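Cell division control protein Cdc48 (Mycobacterium smegmatis, PDB 5E7P) probably binds and hydrolyses ATP as an AAA-family ATPase with two ATPase modules, and carries bound ADP in this crystal. Local coordinates at residues A[395-400]-A[428-433]; A[403-408]-A[413-418]; A[420-425]-A[461-466]. All coordinates share one frame; numbering follows the deposited sequence.

Interaction 1 of 3, residues A[395-400]-A[428-433]; sequences TARRSL and ADLAAV. With ADP (adenosine-5'-diphosphate), chain C.
L430 reaches from helix 427-448 toward helix 394-404, and its CD1 methyl does the touching. CD1 of L430 lies 3.8 Å from CD1 of L400. It is also 3.9 Å from CB of L400, so it rests against both the base and the end of that side chain. The two leucines cross at about a right angle. L430 has CG anti to its carbonyl carbon (chi1 -64°), which sends the branched end out toward the facing helix. R397 sits one turn before L400 on the same helix. Its contribution is the start of its chain: CB of R397 is 4.3 Å from CD1 of L430. The backbone also takes part, with O of R397 4.2 Å from CD1 of L430.

The two helices belong to the helical part that follows the first RecA-like ATPase core, consistent with the C-terminal helical lid of AAA modules. The packing between the segments is buried and apolar, with no hydrogen bond across it. The guanidinium of R397 turns to other partners: its NH2 is hydrogen-bonded to A419 O, and its NE makes a weak bond to T422 OG1. It thus ties helix 394-404 to the end of helix 415-420. L430 also touches L401 and L404, farther along helix 394-404.

The start of helix 427-448 meets the nucleotide. A428, a residue of the ADP pocket, has CB 3.8 Å from C4' of the ADP ribose. Next to it, the D429 carboxylate is held by two backbone amides, OD1 by L469 N and OD2 by V426 N.

Interaction 2 of 3, residues A[403-408]-A[413-418]; sequences MLLRGV and LDLGDI. With ADP (adenosine-5'-diphosphate), chain C.
L405, L413 and L415 share one side-chain shape: CG lies anti to the carbonyl carbon (chi1 -70° in L405) and the chain then runs on extended. This points the branched end of L405 at those of the other two. All three lie in the helical lid-like part of the first AAA module, where helix 394-404 ends and helix 415-420 begins. L405 and L413 meet tip to tip, with their CD1 methyls 3.6 Å apart. L405 and L415 also meet tip to tip. Here CD1 of L405 faces both branches of L415, and the distance to CD2 of L415 is 3.9 Å. A single methyl of L405 therefore carries both contacts. The contact is buried and apolar, and no hydrogen bond crosses it. L454 touches both L405 and L413, and V434 of helix 427-448 touches L405.

L405 is also where the chain leaves the helix. A type II beta turn runs from L405 to V408, closed by V408 N to L405 O at 3.1 Å. G407 takes the positive phi (71°) that the third position of this turn needs. On the other segment, L413 O accepts a hydrogen bond from H456 ND1.

The last turn of helix 394-404 forms part of the ADP pocket. M403 is extended through chi1 and chi2, then bends at chi3, and its SD comes near N6 of the adenine (3.0 Å, a short distance not to be pressed at this resolution). CG of M403 lies over one face of the R406 guanidinium, near its rim. R406 NH2 in turn makes a salt bridge with D230. Beside M403, the CD2 methyl of L404 lies near C2 of the adenine, at 3.4 Å.

Interaction 3 of 3, residues A[420-425]-A[461-466]; sequences DHTPGF and GALTVI
The F425 ring approaches I466 with its far end: CZ of F425 is 4.1 Å from O of I466, which meets the ring obliquely. On one face of the ring lies T422, with CB of T422 3.5 Å above the ring plane and offset toward the rim. At the ring edge, in plane, is O of P423. T422 to F425 form a type II beta turn between helices 415-420 and 427-448, in the lid-like helical part of the first AAA module. G424 supplies the positive phi of the turn. V433 of helix 427-448 and P468 also touch the F425 side chain.

L463 of segment 461-466 is the main apolar partner on the other side. Its CD2 is 3.7 Å from CG2 of T422, and the two side chains cross at about a right angle. Its CD1 is 4.3 Å from CB of H421. In T422 the torsion (chi1 52°) sets CG2 anti to the carbonyl carbon and facing L463. The hydroxyl takes the other direction: T422 OG1 is hydrogen-bonded to I418 O, its strongest partner, with A419 O as a second acceptor at the end of helix 415-420.

No hydrogen bond joins the segments. The turn bearing L463 is secured from within: G461 O accepts from both T464 N and T464 OG1, the hydroxyl at 2.7 Å, in the carbonyl plane with a C=O...O angle of 153°.

Overall arrangement
All three contacts lie in the helical part that follows the first ATPase core. The centres of interactions 1 and 2 are about 8 Å apart, those of 1 and 3 about 10 Å, and those of 2 and 3 about 13 Å. Interactions 1 and 2 share helix 394-404. Both segments of interaction 2 fall between those of interaction 1. The segments of interactions 1 and 3 alternate: 420-425 precedes 428-433, and 461-466 follows it. Interaction 3 begins just after interaction 2 ends. Together they link helices 394-404, 415-420, 427-448 and 456-462. Interactions 1 and 2 also touch ADP, so the packing of this bundle is continuous with one wall of the nucleotide site.

Interaction 1 of 3, residues A[395-400]-A[428-433]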
loop_
_atom_site.group_PDB
_atom_site.type_symbol
_atom_site.label_atom_id
_atom_site.label_comp_id
_atom_site.label_asym_id
_atom_site.label_seq_id
_atom_site.Cartn_x
_atom_site.Cartn_y
_atom_site.Cartn_z
ATOM N N THR A 395 10.499 -11.959 10.088
ATOM C CA THR A 395 11.940 -11.964 10.318
ATOM C C THR A 395 12.572 -10.651 9.864
ATOM O O THR A 395 13.339 -10.027 10.602
ATOM C CB THR A 395 12.624 -13.127 9.580
ATOM O OG1 THR A 395 12.012 -14.363 9.964
ATOM C CG2 THR A 395 14.099 -13.169 9.923
ATOM N N ALA A 396 12.242 -10.238 8.644
ATOM C CA ALA A 396 12.752 -8.987 8.094
ATOM C C ALA A 396 12.321 -7.786 8.933
ATOM O O ALA A 396 13.082 -6.834 9.108
ATOM C CB ALA A 396 12.302 -8.823 6.651
ATOM N N ARG A 397 11.100 -7.835 9.457
ATOM C CA ARG A 397 10.596 -6.753 10.296
ATOM C C ARG A 397 11.400 -6.619 11.589
ATOM O O ARG A 397 11.668 -5.509 12.049
ATOM C CB ARG A 397 9.102 -6.928 10.595
ATOM C CG ARG A 397 8.215 -6.783 9.368
ATOM C CD ARG A 397 6.755 -6.542 9.735
ATOM N NE ARG A 397 6.139 -7.668 10.432
ATOM C CZ ARG A 397 5.605 -8.724 9.824
ATOM N NH1 ARG A 397 5.620 -8.813 8.502
ATOM N NH2 ARG A 397 5.061 -9.697 10.538
ATOM N N ARG A 398 11.785 -7.749 12.172
ATOM C CA ARG A 398 12.605 -7.726 13.376
ATOM C C ARG A 398 13.981 -7.142 13.074
ATOM O O ARG A 398 14.541 -6.405 13.885
ATOM C CB ARG A 398 12.731 -9.122 13.993
ATOM C CG ARG A 398 13.670 -9.171 15.188
ATOM C CD ARG A 398 13.398 -10.361 16.084
ATOM N NE ARG A 398 14.256 -10.341 17.266
ATOM C CZ ARG A 398 14.090 -11.124 18.328
ATOM N NH1 ARG A 398 13.090 -11.995 18.366
ATOM N NH2 ARG A 398 14.924 -11.029 19.357
ATOM N N SER A 399 14.515 -7.465 11.899
ATOM C CA SER A 399 15.789 -6.905 11.455
ATOM C C SER A 399 15.705 -5.387 11.328
ATOM O O SER A 399 16.634 -4.666 11.698
ATOM C CB SER A 399 16.214 -7.513 10.115
ATOM O OG SER A 399 16.594 -8.871 10.256
ATOM N N LEU A 400 14.584 -4.906 10.804
ATOM C CA LEU A 400 14.378 -3.476 10.630
ATOM C C LEU A 400 14.263 -2.751 11.971
ATOM O O LEU A 400 14.840 -1.679 12.154
ATOM C CB LEU A 400 13.139 -3.219 9.770
ATOM C CG LEU A 400 13.266 -3.646 8.306
ATOM C CD1 LEU A 400 11.933 -3.523 7.587
ATOM C CD2 LEU A 400 14.336 -2.824 7.600
ATOM N N ALA A 428 8.799 2.314 6.905
ATOM C CA ALA A 428 8.272 3.645 7.184
ATOM C C ALA A 428 7.333 3.599 8.382
ATOM O O ALA A 428 7.407 4.441 9.278
ATOM C CB ALA A 428 7.553 4.199 5.964
ATOM N N ASP A 429 6.456 2.599 8.394
ATOM C CA ASP A 429 5.511 2.412 9.487
ATOM C C ASP A 429 6.243 2.049 10.771
ATOM O O ASP A 429 5.950 2.596 11.834
ATOM C CB ASP A 429 4.507 1.312 9.141
ATOM C CG ASP A 429 3.780 1.574 7.839
ATOM O OD1 ASP A 429 3.495 2.755 7.542
ATOM O OD2 ASP A 429 3.489 0.597 7.114
ATOM N N LEU A 430 7.193 1.124 10.659
ATOM C CA LEU A 430 7.981 0.673 11.801
ATOM C C LEU A 430 8.769 1.827 12.408
ATOM O O LEU A 430 8.909 1.923 13.630
ATOM C CB LEU A 430 8.926 -0.456 11.383
ATOM C CG LEU A 430 8.257 -1.746 10.902
ATOM C CD1 LEU A 430 9.261 -2.660 10.220
ATOM C CD2 LEU A 430 7.585 -2.463 12.068
ATOM N N ALA A 431 9.277 2.706 11.547
ATOM C CA ALA A 431 9.967 3.905 12.000
ATOM C C ALA A 431 9.006 4.792 12.787
ATOM O O ALA A 431 9.353 5.307 13.849
ATOM C CB ALA A 431 10.551 4.665 10.822
ATOM N N ALA A 432 7.794 4.953 12.263
ATOM C CA ALA A 432 6.759 5.727 12.941
ATOM C C ALA A 432 6.362 5.067 14.259
ATOM O O ALA A 432 6.085 5.745 15.247
ATOM C CB ALA A 432 5.547 5.893 12.044
ATOM N N VAL A 433 6.335 3.738 14.265
ATOM C CA VAL A 433 6.068 2.982 15.484
ATOM C C VAL A 433 7.106 3.310 16.551
ATOM O O VAL A 433 6.767 3.540 17.711
ATOM C CB VAL A 433 6.057 1.460 15.214
ATOM C CG1 VAL A 433 6.143 0.677 16.515
ATOM C CG2 VAL A 433 4.809 1.066 14.430
HETATM P PB ADP C . 9.865 4.328 -0.624
HETATM O O1B ADP C . 8.484 4.926 -0.603
HETATM O O2B ADP C . 10.870 5.130 -1.407
HETATM O O3B ADP C . 9.910 2.851 -0.907
HETATM P PA ADP C . 11.685 5.239 1.335
HETATM O O1A ADP C . 11.438 6.722 1.226
HETATM O O2A ADP C . 12.854 4.631 0.602
HETATM O O3A ADP C . 10.317 4.500 0.911
HETATM O "O5'" ADP C . 11.777 4.891 2.894
HETATM C "C5'" ADP C . 10.577 4.900 3.658
HETATM C "C4'" ADP C . 10.865 5.703 4.916
HETATM O "O4'" ADP C . 11.518 4.863 5.863
HETATM C "C3'" ADP C . 11.793 6.867 4.605
HETATM O "O3'" ADP C . 11.228 8.087 5.098
HETATM C "C2'" ADP C . 13.089 6.564 5.329
HETATM O "O2'" ADP C . 13.526 7.719 6.051
HETATM C "C1'" ADP C . 12.755 5.434 6.286
HETATM N N9 ADP C . 13.789 4.372 6.263
HETATM C C8 ADP C . 13.971 3.464 5.285
HETATM N N7 ADP C . 14.999 2.629 5.588
HETATM C C5 ADP C . 15.483 3.000 6.789
HETATM C C6 ADP C . 16.563 2.552 7.700
HETATM N N6 ADP C . 17.357 1.504 7.379
HETATM N N1 ADP C . 16.736 3.225 8.861
HETATM C C2 ADP C . 15.959 4.270 9.196
HETATM N N3 ADP C . 14.961 4.726 8.420
HETATM C C4 ADP C . 14.680 4.149 7.227
#

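Interaction 2 of 3, residues A[403-408]-A[413-418]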
loop_
_atom_site.group_PDB
_atom_site.type_symbol
_atom_site.label_atom_id
_atom_site.label_comp_id
_atom_site.label_asym_id
_atom_site.label_seq_id
_atom_site.Cartn_x
_atom_site.Cartn_y
_atom_site.Cartn_z
ATOM N N MET A 403 17.543 -2.395 13.644
ATOM C CA MET A 403 18.253 -1.346 12.921
ATOM C C MET A 403 17.762 0.048 13.323
ATOM O O MET A 403 18.559 0.969 13.522
ATOM C CB MET A 403 18.081 -1.548 11.417
ATOM C CG MET A 403 18.845 -0.556 10.566
ATOM S SD MET A 403 18.616 -0.849 8.802
ATOM C CE MET A 403 19.034 -2.587 8.675
ATOM N N LEU A 404 16.444 0.193 13.444
ATOM C CA LEU A 404 15.833 1.467 13.817
ATOM C C LEU A 404 16.137 1.857 15.263
ATOM O O LEU A 404 15.986 3.017 15.646
ATOM C CB LEU A 404 14.315 1.417 13.606
ATOM C CG LEU A 404 13.818 1.414 12.161
ATOM C CD1 LEU A 404 12.374 0.949 12.083
ATOM C CD2 LEU A 404 13.966 2.796 11.553
ATOM N N LEU A 405 16.566 0.888 16.063
ATOM C CA LEU A 405 16.762 1.122 17.489
ATOM C C LEU A 405 18.229 1.189 17.908
ATOM O O LEU A 405 18.539 1.172 19.099
ATOM C CB LEU A 405 16.011 0.065 18.303
ATOM C CG LEU A 405 14.491 0.229 18.239
ATOM C CD1 LEU A 405 13.777 -1.062 18.602
ATOM C CD2 LEU A 405 14.054 1.364 19.154
ATOM N N ARG A 406 19.127 1.273 16.932
ATOM C CA ARG A 406 20.547 1.433 17.223
ATOM C C ARG A 406 20.791 2.778 17.892
ATOM O O ARG A 406 20.330 3.813 17.409
ATOM C CB ARG A 406 21.379 1.335 15.944
ATOM C CG ARG A 406 21.409 -0.043 15.315
ATOM C CD ARG A 406 22.141 -0.008 13.987
ATOM N NE ARG A 406 22.058 -1.280 13.278
ATOM C CZ ARG A 406 22.236 -1.415 11.969
ATOM N NH1 ARG A 406 22.501 -0.351 11.220
ATOM N NH2 ARG A 406 22.141 -2.610 11.404
ATOM N N GLY A 407 21.509 2.760 19.008
ATOM C CA GLY A 407 21.806 3.977 19.739
ATOM C C GLY A 407 20.587 4.543 20.440
ATOM O O GLY A 407 20.587 5.695 20.871
ATOM N N VAL A 408 19.544 3.727 20.551
ATOM C CA VAL A 408 18.316 4.131 21.222
ATOM C C VAL A 408 18.176 3.386 22.543
ATOM O O VAL A 408 17.982 2.171 22.550
ATOM C CB VAL A 408 17.081 3.839 20.351
ATOM C CG1 VAL A 408 15.811 4.292 21.057
ATOM C CG2 VAL A 408 17.214 4.518 18.997
ATOM N N LEU A 413 12.629 -5.065 25.073
ATOM C CA LEU A 413 11.740 -4.674 23.984
ATOM C C LEU A 413 10.890 -5.817 23.435
ATOM O O LEU A 413 9.753 -5.593 23.019
ATOM C CB LEU A 413 12.534 -4.024 22.851
ATOM C CG LEU A 413 13.255 -2.725 23.206
ATOM C CD1 LEU A 413 14.007 -2.198 22.000
ATOM C CD2 LEU A 413 12.265 -1.694 23.720
ATOM N N ASP A 414 11.442 -7.029 23.435
ATOM C CA ASP A 414 10.766 -8.198 22.870
ATOM C C ASP A 414 10.351 -7.922 21.420
ATOM O O ASP A 414 9.172 -7.967 21.073
ATOM C CB ASP A 414 9.562 -8.598 23.734
ATOM C CG ASP A 414 8.953 -9.931 23.322
ATOM O OD1 ASP A 414 9.575 -10.658 22.519
ATOM O OD2 ASP A 414 7.851 -10.255 23.811
ATOM N N LEU A 415 11.342 -7.632 20.582
ATOM C CA LEU A 415 11.099 -7.213 19.206
ATOM C C LEU A 415 10.466 -8.291 18.328
ATOM O O LEU A 415 9.839 -7.983 17.313
ATOM C CB LEU A 415 12.393 -6.703 18.571
ATOM C CG LEU A 415 12.927 -5.415 19.199
ATOM C CD1 LEU A 415 14.140 -4.916 18.448
ATOM C CD2 LEU A 415 11.844 -4.350 19.227
ATOM N N GLY A 416 10.634 -9.550 18.717
ATOM C CA GLY A 416 10.033 -10.652 17.987
ATOM C C GLY A 416 8.520 -10.591 18.043
ATOM O O GLY A 416 7.837 -10.898 17.066
ATOM N N ASP A 417 7.999 -10.187 19.197
ATOM C CA ASP A 417 6.560 -10.066 19.399
ATOM C C ASP A 417 5.995 -8.881 18.619
ATOM O O ASP A 417 4.906 -8.960 18.052
ATOM C CB ASP A 417 6.242 -9.923 20.888
ATOM C CG ASP A 417 4.769 -9.682 21.149
ATOM O OD1 ASP A 417 3.980 -10.643 21.038
ATOM O OD2 ASP A 417 4.402 -8.531 21.471
ATOM N N ILE A 418 6.745 -7.783 18.593
ATOM C CA ILE A 418 6.344 -6.600 17.839
ATOM C C ILE A 418 6.355 -6.880 16.338
ATOM O O ILE A 418 5.462 -6.447 15.613
ATOM C CB ILE A 418 7.252 -5.401 18.147
ATOM C CG1 ILE A 418 7.193 -5.068 19.638
ATOM C CG2 ILE A 418 6.845 -4.190 17.315
ATOM C CD1 ILE A 418 5.806 -4.708 20.123
HETATM P PB ADP C . 9.865 4.328 -0.624
HETATM O O1B ADP C . 8.484 4.926 -0.603
HETATM O O2B ADP C . 10.870 5.130 -1.407
HETATM O O3B ADP C . 9.910 2.851 -0.907
HETATM P PA ADP C . 11.685 5.239 1.335
HETATM O O1A ADP C . 11.438 6.722 1.226
HETATM O O2A ADP C . 12.854 4.631 0.602
HETATM O O3A ADP C . 10.317 4.500 0.911
HETATM O "O5'" ADP C . 11.777 4.891 2.894
HETATM C "C5'" ADP C . 10.577 4.900 3.658
HETATM C "C4'" ADP C . 10.865 5.703 4.916
HETATM O "O4'" ADP C . 11.518 4.863 5.863
HETATM C "C3'" ADP C . 11.793 6.867 4.605
HETATM O "O3'" ADP C . 11.228 8.087 5.098
HETATM C "C2'" ADP C . 13.089 6.564 5.329
HETATM O "O2'" ADP C . 13.526 7.719 6.051
HETATM C "C1'" ADP C . 12.755 5.434 6.286
HETATM N N9 ADP C . 13.789 4.372 6.263
HETATM C C8 ADP C . 13.971 3.464 5.285
HETATM N N7 ADP C . 14.999 2.629 5.588
HETATM C C5 ADP C . 15.483 3.000 6.789
HETATM C C6 ADP C . 16.563 2.552 7.700
HETATM N N6 ADP C . 17.357 1.504 7.379
HETATM N N1 ADP C . 16.736 3.225 8.861
HETATM C C2 ADP C . 15.959 4.270 9.196
HETATM N N3 ADP C . 14.961 4.726 8.420
HETATM C C4 ADP C . 14.680 4.149 7.227
#

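Interaction 3 of 3, residues A[420-425]-A[461-466]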
loop_
_atom_site.group_PDB
_atom_site.type_symbol
_atom_site.label_atom_id
_atom_site.label_comp_id
_atom_site.label_asym_id
_atom_site.label_seq_id
_atom_site.Cartn_x
_atom_site.Cartn_y
_atom_site.Cartn_z
ATOM N N ASP A 420 5.977 -9.863 15.003
ATOM C CA ASP A 420 4.904 -10.823 14.765
ATOM C C ASP A 420 3.541 -10.147 14.682
ATOM O O ASP A 420 2.619 -10.676 14.064
ATOM C CB ASP A 420 4.883 -11.894 15.859
ATOM C CG ASP A 420 5.913 -12.986 15.634
ATOM O OD1 ASP A 420 6.189 -13.322 14.461
ATOM O OD2 ASP A 420 6.440 -13.518 16.633
ATOM N N HIS A 421 3.418 -8.977 15.304
ATOM C CA HIS A 421 2.138 -8.280 15.372
ATOM C C HIS A 421 2.056 -7.080 14.434
ATOM O O HIS A 421 1.217 -6.194 14.614
ATOM C CB HIS A 421 1.827 -7.863 16.812
ATOM C CG HIS A 421 1.378 -8.996 17.682
ATOM N ND1 HIS A 421 2.174 -10.088 17.952
ATOM C CD2 HIS A 421 0.210 -9.213 18.331
ATOM C CE1 HIS A 421 1.518 -10.926 18.736
ATOM N NE2 HIS A 421 0.324 -10.419 18.981
ATOM N N THR A 422 2.927 -7.056 13.431
ATOM C CA THR A 422 2.883 -6.000 12.425
ATOM C C THR A 422 2.901 -6.510 10.982
ATOM O O THR A 422 3.688 -6.022 10.176
ATOM C CB THR A 422 4.060 -5.010 12.594
ATOM O OG1 THR A 422 5.298 -5.732 12.643
ATOM C CG2 THR A 422 3.899 -4.191 13.863
ATOM N N PRO A 423 2.038 -7.482 10.639
ATOM C CA PRO A 423 2.053 -7.860 9.225
ATOM C C PRO A 423 1.461 -6.738 8.375
ATOM O O PRO A 423 0.623 -5.976 8.861
ATOM C CB PRO A 423 1.154 -9.096 9.186
ATOM C CG PRO A 423 0.185 -8.869 10.299
ATOM C CD PRO A 423 0.964 -8.171 11.382
ATOM N N GLY A 424 1.909 -6.627 7.130
ATOM C CA GLY A 424 1.467 -5.555 6.259
ATOM C C GLY A 424 2.190 -4.246 6.517
ATOM O O GLY A 424 1.937 -3.245 5.845
ATOM N N PHE A 425 3.092 -4.252 7.496
ATOM C CA PHE A 425 3.882 -3.066 7.820
ATOM C C PHE A 425 5.106 -2.926 6.919
ATOM O O PHE A 425 5.617 -3.912 6.394
ATOM C CB PHE A 425 4.336 -3.106 9.279
ATOM C CG PHE A 425 3.355 -2.511 10.239
ATOM C CD1 PHE A 425 2.074 -3.024 10.353
ATOM C CD2 PHE A 425 3.723 -1.453 11.050
ATOM C CE1 PHE A 425 1.172 -2.478 11.247
ATOM C CE2 PHE A 425 2.828 -0.902 11.945
ATOM C CZ PHE A 425 1.549 -1.415 12.045
ATOM N N GLY A 461 2.080 -0.170 22.753
ATOM C CA GLY A 461 1.150 0.938 22.869
ATOM C C GLY A 461 1.106 1.755 21.591
ATOM O O GLY A 461 0.068 2.312 21.228
ATOM N N ALA A 462 2.242 1.820 20.904
ATOM C CA ALA A 462 2.345 2.544 19.644
ATOM C C ALA A 462 1.467 1.901 18.574
ATOM O O ALA A 462 0.923 2.588 17.710
ATOM C CB ALA A 462 3.793 2.594 19.180
ATOM N N LEU A 463 1.328 0.582 18.641
ATOM C CA LEU A 463 0.542 -0.161 17.660
ATOM C C LEU A 463 -0.946 0.193 17.706
ATOM O O LEU A 463 -1.685 -0.092 16.763
ATOM C CB LEU A 463 0.728 -1.668 17.856
ATOM C CG LEU A 463 2.155 -2.203 17.710
ATOM C CD1 LEU A 463 2.183 -3.716 17.840
ATOM C CD2 LEU A 463 2.757 -1.769 16.386
ATOM N N THR A 464 -1.381 0.813 18.798
ATOM C CA THR A 464 -2.783 1.195 18.937
ATOM C C THR A 464 -3.102 2.507 18.219
ATOM O O THR A 464 -4.270 2.867 18.074
ATOM C CB THR A 464 -3.203 1.323 20.417
ATOM O OG1 THR A 464 -2.605 2.494 20.988
ATOM C CG2 THR A 464 -2.782 0.089 21.210
ATOM N N VAL A 465 -2.070 3.222 17.770
ATOM C CA VAL A 465 -2.273 4.528 17.138
ATOM C C VAL A 465 -1.601 4.699 15.772
ATOM O O VAL A 465 -1.907 5.642 15.041
ATOM C CB VAL A 465 -1.817 5.684 18.057
ATOM C CG1 VAL A 465 -2.729 5.799 19.267
ATOM C CG2 VAL A 465 -0.366 5.491 18.480
ATOM N N ILE A 466 -0.688 3.799 15.425
ATOM C CA ILE A 466 0.034 3.917 14.159
ATOM C C ILE A 466 -0.594 3.076 13.051
ATOM O O ILE A 466 -0.615 1.848 13.126
ATOM C CB ILE A 466 1.516 3.529 14.307
ATOM C CG1 ILE A 466 2.208 4.451 15.312
ATOM C CG2 ILE A 466 2.216 3.588 12.956
ATOM C CD1 ILE A 466 2.103 5.921 14.963
#